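Local coordinates for beta-galactosidase BgaB (Bifidobacterium adolescentis, PDB 5VYM) that hydrolyses transgalactooligosaccharides as a beta-galactosidase highly active on Gal(beta1-4)Gal and oligosaccharides containing it, represented here by its trimerisation domain, at the interface of chains A and B. Sequence-based numbering; all coordinates share one arbitrary frame. Chains: chain A/B, Beta-galactosidase BgaB.

The interface of chains A and B. Residues chain A 37, 40-41, 44-45; chain B 214, 217-218, 221-222.
Helix 31-44 of chain A lies against helix 214-225 of chain B, a helix-to-helix patch of the two-fold symmetric dimer formed by the trimerisation domain; whether this pair also exists in the full-length trimer or tetramer the structure alone does not show. The helices meet at A:Ala41: its CB points at the branch carbon CG of B:Leu217, 3.7 Å away, with B:Val221 CG2 on the same methyl. Just past the helix, A:Ala45 CB meets the other branch of that valine, CG1. At the far end B:Val214 straddles a turn, with CG1, anti to its backbone N (chi1 178°), against A:Arg40 CB and CG2 3.5 Å from the carboxylate oxygen A:Asp37 OD1. That oxygen also pairs with A:Arg40 NH2 at 3.0 Å, a salt bridge within chain A that probably steadies the A:Asp37 carboxylate beside B:Val214. Between these ends, B:Thr218 OG1 donates to the B:Val214 carbonyl one turn back and reaches a water 2.7 Å off, which lies 2.6 Å from A:Asp44 OD2, while CG2 packs on A:Asp44 CB and A:Ala45 CB. A valine in its place would probably leave the water without the hydroxyl that links it to chain B, and A:Asp44 OD2 without this bridge. At the C-terminal end of helix 31-44, B:Arg222, bent at chi3 (-68°), brings its guanidinium edge in plane to the backbone carbonyl of A:Asp44, a weak hydrogen bond with NH2 2.9 Å from O.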
# COMPACT_ATOMS: atom_id res chain seq x y z
N ASP A 37 -4.24 -1.57 29.06
CA ASP A 37 -4.15 -3.03 29.10
C ASP A 37 -2.89 -3.52 28.40
O ASP A 37 -2.22 -4.44 28.89
CB ASP A 37 -5.40 -3.66 28.48
CG ASP A 37 -6.62 -3.53 29.38
OD1 ASP A 37 -6.44 -3.28 30.59
OD2 ASP A 37 -7.75 -3.68 28.87
N ARG A 40 -0.08 -3.02 30.84
CA ARG A 40 -0.06 -4.08 31.85
C ARG A 40 0.47 -5.38 31.27
O ARG A 40 1.19 -6.13 31.94
CB ARG A 40 -1.45 -4.27 32.44
CG ARG A 40 -2.00 -3.07 33.19
CD ARG A 40 -3.51 -3.14 33.29
NE ARG A 40 -4.06 -2.05 34.09
CZ ARG A 40 -5.35 -1.77 34.17
NH1 ARG A 40 -5.77 -0.76 34.93
NH2 ARG A 40 -6.23 -2.49 33.50
N ALA A 41 0.10 -5.68 30.02
CA ALA A 41 0.55 -6.91 29.38
C ALA A 41 2.07 -6.93 29.22
O ALA A 41 2.73 -7.92 29.55
CB ALA A 41 -0.14 -7.09 28.03
N ASP A 44 3.72 -7.31 32.83
CA ASP A 44 3.69 -8.66 33.37
C ASP A 44 4.54 -9.62 32.55
O ASP A 44 5.02 -10.63 33.08
CB ASP A 44 2.24 -9.17 33.45
CG ASP A 44 1.41 -8.40 34.46
OD1 ASP A 44 1.97 -7.53 35.16
OD2 ASP A 44 0.19 -8.66 34.55
N ALA A 45 4.73 -9.33 31.26
CA ALA A 45 5.55 -10.18 30.40
C ALA A 45 7.05 -9.95 30.60
O ALA A 45 7.85 -10.64 29.96
CB ALA A 45 5.19 -9.95 28.94
N VAL B 214 -5.99 -8.76 29.92
CA VAL B 214 -4.57 -8.63 30.25
C VAL B 214 -3.91 -9.99 30.36
O VAL B 214 -2.76 -10.17 29.94
CB VAL B 214 -4.40 -7.80 31.54
CG1 VAL B 214 -2.93 -7.69 31.91
CG2 VAL B 214 -5.02 -6.43 31.37
N LEU B 217 -3.63 -11.27 26.82
CA LEU B 217 -2.75 -10.36 26.10
C LEU B 217 -1.30 -10.53 26.54
O LEU B 217 -0.38 -10.32 25.74
CB LEU B 217 -3.20 -8.92 26.29
CG LEU B 217 -2.61 -7.86 25.37
CD1 LEU B 217 -2.86 -8.23 23.91
CD2 LEU B 217 -3.19 -6.50 25.69
N THR B 218 -1.08 -10.90 27.81
CA THR B 218 0.28 -11.19 28.26
C THR B 218 0.84 -12.42 27.57
O THR B 218 2.03 -12.47 27.24
CB THR B 218 0.29 -11.38 29.78
OG1 THR B 218 -0.37 -10.28 30.41
CG2 THR B 218 1.72 -11.46 30.30
N VAL B 221 2.05 -11.23 24.15
CA VAL B 221 3.27 -10.44 24.23
C VAL B 221 4.47 -11.34 24.49
O VAL B 221 5.52 -11.22 23.84
CB VAL B 221 3.14 -9.34 25.30
CG1 VAL B 221 4.48 -8.65 25.51
CG2 VAL B 221 2.08 -8.33 24.90
N ARG B 222 4.34 -12.25 25.46
CA ARG B 222 5.46 -13.10 25.84
C ARG B 222 5.86 -14.04 24.71
O ARG B 222 7.04 -14.38 24.57
CB ARG B 222 5.11 -13.88 27.11
CG ARG B 222 6.29 -14.57 27.77
CD ARG B 222 5.86 -15.15 29.11
NE ARG B 222 5.56 -14.10 30.08
CZ ARG B 222 4.73 -14.25 31.10
NH1 ARG B 222 4.09 -15.39 31.28
NH2 ARG B 222 4.52 -13.24 31.94
O HOH W 1 -0.70 -10.59 33.05